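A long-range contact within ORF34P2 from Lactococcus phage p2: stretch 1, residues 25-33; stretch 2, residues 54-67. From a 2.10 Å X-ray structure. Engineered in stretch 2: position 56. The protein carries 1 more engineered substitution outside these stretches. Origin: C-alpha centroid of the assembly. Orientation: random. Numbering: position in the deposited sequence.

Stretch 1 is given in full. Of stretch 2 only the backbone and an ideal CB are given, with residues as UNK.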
# COMPACT_ATOMS: atom_id res chain seq x y z
N LYS A 25 23.96 5.64 1.27
CA LYS A 25 22.70 5.22 0.68
C LYS A 25 21.75 6.38 0.61
O LYS A 25 21.68 7.20 1.55
CB LYS A 25 22.03 4.10 1.49
CG LYS A 25 22.81 2.80 1.57
CD LYS A 25 23.04 2.19 0.20
CE LYS A 25 23.64 0.80 0.31
NZ LYS A 25 23.74 0.17 -1.03
N LYS A 26 21.02 6.44 -0.50
CA LYS A 26 19.85 7.29 -0.60
C LYS A 26 18.70 6.64 0.13
O LYS A 26 18.49 5.41 0.04
CB LYS A 26 19.48 7.53 -2.07
CG LYS A 26 20.36 8.51 -2.81
CD LYS A 26 19.76 8.82 -4.18
CE LYS A 26 20.68 9.72 -4.99
NZ LYS A 26 22.02 9.12 -5.27
N ILE A 27 17.96 7.44 0.89
CA ILE A 27 16.71 6.99 1.51
C ILE A 27 15.59 7.92 1.06
O ILE A 27 15.69 9.14 1.22
CB ILE A 27 16.77 7.00 3.06
CG1 ILE A 27 17.88 6.09 3.58
CG2 ILE A 27 15.41 6.58 3.65
CD1 ILE A 27 18.05 6.14 5.10
N ILE A 28 14.54 7.33 0.48
CA ILE A 28 13.37 8.08 0.03
C ILE A 28 12.23 7.93 1.05
O ILE A 28 12.10 6.89 1.69
CB ILE A 28 12.92 7.66 -1.40
CG1 ILE A 28 12.05 8.76 -2.04
CG2 ILE A 28 12.21 6.29 -1.38
CD1 ILE A 28 11.68 8.52 -3.50
N SER A 29 11.44 8.98 1.19
CA SER A 29 10.28 8.98 2.07
C SER A 29 9.05 9.29 1.22
O SER A 29 8.97 10.35 0.60
CB SER A 29 10.46 10.03 3.19
OG SER A 29 9.33 10.05 4.07
N VAL A 30 8.13 8.33 1.16
CA VAL A 30 6.94 8.43 0.27
C VAL A 30 5.62 8.26 1.03
O VAL A 30 5.56 7.51 2.02
CB VAL A 30 7.02 7.41 -0.91
CG1 VAL A 30 8.20 7.74 -1.84
CG2 VAL A 30 7.10 5.95 -0.41
N PRO A 31 4.54 8.94 0.58
CA PRO A 31 3.23 8.84 1.26
C PRO A 31 2.59 7.47 1.01
O PRO A 31 2.60 6.98 -0.13
CB PRO A 31 2.39 9.94 0.58
CG PRO A 31 2.97 10.08 -0.78
CD PRO A 31 4.47 9.79 -0.63
N LEU A 32 2.08 6.86 2.07
CA LEU A 32 1.44 5.55 2.01
C LEU A 32 -0.03 5.58 1.62
O LEU A 32 -0.62 4.53 1.36
CB LEU A 32 1.61 4.81 3.33
CG LEU A 32 3.06 4.69 3.76
CD1 LEU A 32 3.10 3.98 5.10
CD2 LEU A 32 3.93 3.95 2.71
N PHE A 33 -0.62 6.77 1.59
CA PHE A 33 -2.02 6.96 1.16
C PHE A 33 -2.33 8.44 0.90
O PHE A 33 -1.48 9.29 1.13
CB PHE A 33 -3.02 6.36 2.16
CG PHE A 33 -2.73 6.68 3.60
CD1 PHE A 33 -3.17 7.87 4.17
CD2 PHE A 33 -2.04 5.77 4.40
CE1 PHE A 33 -2.92 8.18 5.50
CE2 PHE A 33 -1.77 6.05 5.73
CZ PHE A 33 -2.21 7.27 6.29
N UNK A 54 20.42 4.60 -8.74
CA UNK A 54 19.42 5.66 -8.69
C UNK A 54 20.09 7.01 -8.47
O UNK A 54 20.98 7.13 -7.65
CB UNK A 54 18.40 5.39 -7.59
N UNK A 55 19.63 8.02 -9.22
CA UNK A 55 20.15 9.38 -9.14
C UNK A 55 19.06 10.40 -8.79
O UNK A 55 17.89 10.18 -9.07
CB UNK A 55 20.81 9.76 -10.47
N UNK A 56 19.45 11.50 -8.15
CA UNK A 56 18.52 12.59 -7.88
C UNK A 56 17.85 13.01 -9.18
O UNK A 56 18.51 13.24 -10.20
CB UNK A 56 19.24 13.78 -7.23
N UNK A 57 16.52 13.08 -9.16
CA UNK A 57 15.76 13.42 -10.37
C UNK A 57 15.15 12.23 -11.07
O UNK A 57 14.26 12.39 -11.91
CB UNK A 57 16.66 14.16 -11.36
N UNK A 58 15.60 11.02 -10.74
CA UNK A 58 14.98 9.82 -11.30
C UNK A 58 13.56 9.65 -10.77
O UNK A 58 13.26 10.03 -9.64
CB UNK A 58 15.82 8.58 -10.97
N UNK A 59 12.70 9.06 -11.60
CA UNK A 59 11.38 8.58 -11.15
C UNK A 59 11.56 7.10 -10.85
O UNK A 59 12.21 6.37 -11.64
CB UNK A 59 10.28 8.82 -12.19
N UNK A 60 11.04 6.66 -9.70
CA UNK A 60 11.16 5.27 -9.26
C UNK A 60 9.83 4.69 -8.82
O UNK A 60 8.92 5.41 -8.41
CB UNK A 60 12.17 5.16 -8.11
N UNK A 61 9.74 3.36 -8.92
CA UNK A 61 8.64 2.63 -8.33
C UNK A 61 9.17 1.84 -7.13
O UNK A 61 10.04 0.99 -7.27
CB UNK A 61 7.98 1.71 -9.36
N UNK A 62 8.66 2.16 -5.94
CA UNK A 62 8.99 1.40 -4.73
C UNK A 62 7.83 0.49 -4.32
O UNK A 62 6.71 0.97 -4.07
CB UNK A 62 9.34 2.35 -3.58
N UNK A 63 8.11 -0.81 -4.26
CA UNK A 63 7.09 -1.81 -3.99
C UNK A 63 7.53 -2.85 -2.96
O UNK A 63 8.57 -3.49 -3.11
CB UNK A 63 6.70 -2.51 -5.29
N UNK A 64 6.73 -3.01 -1.91
CA UNK A 64 6.95 -4.10 -0.97
C UNK A 64 6.11 -3.97 0.28
O UNK A 64 5.34 -3.02 0.42
CB UNK A 64 8.43 -4.17 -0.59
N UNK A 65 6.28 -4.92 1.19
CA UNK A 65 5.64 -4.86 2.50
C UNK A 65 6.13 -3.61 3.21
O UNK A 65 7.22 -3.11 2.92
CB UNK A 65 5.93 -6.11 3.33
N UNK A 66 5.28 -3.04 4.07
CA UNK A 66 5.75 -2.02 5.00
C UNK A 66 5.44 -2.37 6.45
O UNK A 66 4.39 -2.95 6.76
CB UNK A 66 5.12 -0.67 4.65
N UNK A 67 6.40 -2.04 7.31
CA UNK A 67 6.38 -2.31 8.75
C UNK A 67 6.24 -1.02 9.55
O UNK A 67 6.96 -0.06 9.30
CB UNK A 67 7.65 -3.05 9.17

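Stretch 1 runs as a strand from Lys 25 to Pro 31 and offers stretch 2 the side chains of Lys 26, Ile 28, Val 30 and Leu 32: a charged, flexible end followed by a purely aliphatic surface.

At position 54 CA-to-CB points toward stretch 1, and the ideal CB lies 5.0 Å from Lys 26 CD. The methylene run of that lysine favours an aliphatic residue, although an acid or a polar chain could also be accommodated beside the amino group. The backbone carbonyl is available to the amine whatever the side chain. The deposited residue is Ile 54, whose end leads away from stretch 1. Its backbone does the polar work: Lys 26 NZ donates a weak hydrogen bond to Ile 54 O at 3.3 Å. Water 1 bridges the same pair, accepting from Lys 26 NZ at 3.1 Å and lying 2.8 Å from Ile 54 O.

Position 55 directs CA-to-CB away, its ideal CB 5.4 Å from Lys 26 NZ, so stretch 1 restricts it little and many polar residues would serve. It is Gln 55, the first residue of a type II turn in which the N of position 58 donates to Gln 55 O at 3.0 Å.

Position 56 points sideways, with its ideal CB 4.9 Å from Lys 26 CE. A long, flexible chain could fold back over the lysine methylenes, while a small one would leave the contact to the backbone. The residue here is an engineered selenomethionine, Met 56; with all three chi angles in m, it brings SE to 3.8 Å from Lys 26 CE.

At position 57 phi is 100° and psi -15°, and a CB would be jammed against the preceding carbonyl oxygen. The backbone alone calls for glycine, and Gly 57 fills the place.

Position 58 has no part of stretch 1 near its ideal CB, but a short acceptor could reach back to the turn. Asp 58 does so: its OD2 accepts from Gln 55 N at 2.9 Å. Position 59 is likewise out of reach, so stretch 1 leaves it free and many residues would do; it is Thr 59.

Position 60 turns toward stretch 1, with no atom of it within 5.5 Å of the ideal CB. That gap suits a branched or longer aliphatic chain facing Ile 28. Val 60 bridges it, CG2 lying 4.2 Å from Ile 28 CD1. Position 61 is out of reach and open to many side chains; Thr 61 bonds elsewhere in the structure.

Position 62 again faces stretch 1, its ideal CB 5.3 Å from both Val 30 CG2 and Ile 28 CG2. Such methyl surroundings favour a compact apolar side chain. Val 62, in rotamer t, packs CG2 at 4.4 Å from Ile 28 CG2.

Positions 63, 64 and 65 lie beyond reach, and the chain turns a corner at 64; stretch 1 sets no limit on them, and they are Ser 63, Gly 64 and Arg 65.

Position 66 points toward Leu 32, its ideal CB 5.1 Å from CD1 of that leucine, and valine, isoleucine or leucine would suit. Val 66 sets CG2 4.1 Å from Leu 32 CD1. Position 67, out of reach, would tolerate many side chains and is Gln 67.

Stretch 2, residues 54-67: IQMGDTVTVSGRVQ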
# COMPACT_ATOMS: atom_id res chain seq x y z
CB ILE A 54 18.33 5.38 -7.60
CG1 ILE A 54 17.47 4.17 -8.02
CG2 ILE A 54 17.44 6.59 -7.37
CD1 ILE A 54 16.72 4.36 -9.34
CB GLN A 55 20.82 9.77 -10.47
CG GLN A 55 22.16 9.07 -10.67
CD GLN A 55 23.05 9.79 -11.64
OE1 GLN A 55 22.88 9.67 -12.86
NE2 GLN A 55 24.02 10.55 -11.11
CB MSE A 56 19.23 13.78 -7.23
CG MSE A 56 19.91 13.46 -5.89
SE MSE A 56 18.61 12.92 -4.53
CE MSE A 56 18.03 14.70 -3.98
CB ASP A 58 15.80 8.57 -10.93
CG ASP A 58 17.09 8.44 -11.71
OD1 ASP A 58 17.37 9.28 -12.61
OD2 ASP A 58 17.85 7.48 -11.41
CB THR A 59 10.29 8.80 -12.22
OG1 THR A 59 10.26 10.17 -12.62
CG2 THR A 59 8.89 8.38 -11.72
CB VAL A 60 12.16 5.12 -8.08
CG1 VAL A 60 13.58 5.45 -8.52
CG2 VAL A 60 11.72 5.99 -6.88
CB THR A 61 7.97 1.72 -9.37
OG1 THR A 61 7.33 2.55 -10.34
CG2 THR A 61 6.90 0.85 -8.75
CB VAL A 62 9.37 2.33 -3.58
CG1 VAL A 62 9.78 1.49 -2.37
CG2 VAL A 62 10.52 3.26 -4.02
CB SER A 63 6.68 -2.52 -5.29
OG SER A 63 5.54 -3.34 -5.10
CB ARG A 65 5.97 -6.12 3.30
CG ARG A 65 5.60 -7.42 2.55
CD ARG A 65 6.46 -8.61 2.95
NE ARG A 65 6.37 -8.87 4.38
CZ ARG A 65 7.15 -9.72 5.05
NH1 ARG A 65 8.10 -10.41 4.42
NH2 ARG A 65 6.98 -9.88 6.36
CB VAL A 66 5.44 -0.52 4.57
CG1 VAL A 66 4.85 -0.42 3.17
CG2 VAL A 66 4.65 0.25 5.61
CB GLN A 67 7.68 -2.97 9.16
CG GLN A 67 7.57 -4.41 9.55
CD GLN A 67 8.46 -4.74 10.73
OE1 GLN A 67 9.15 -5.76 10.73
NE2 GLN A 67 8.45 -3.87 11.74
O HOH W 1 21.90 5.99 -5.22
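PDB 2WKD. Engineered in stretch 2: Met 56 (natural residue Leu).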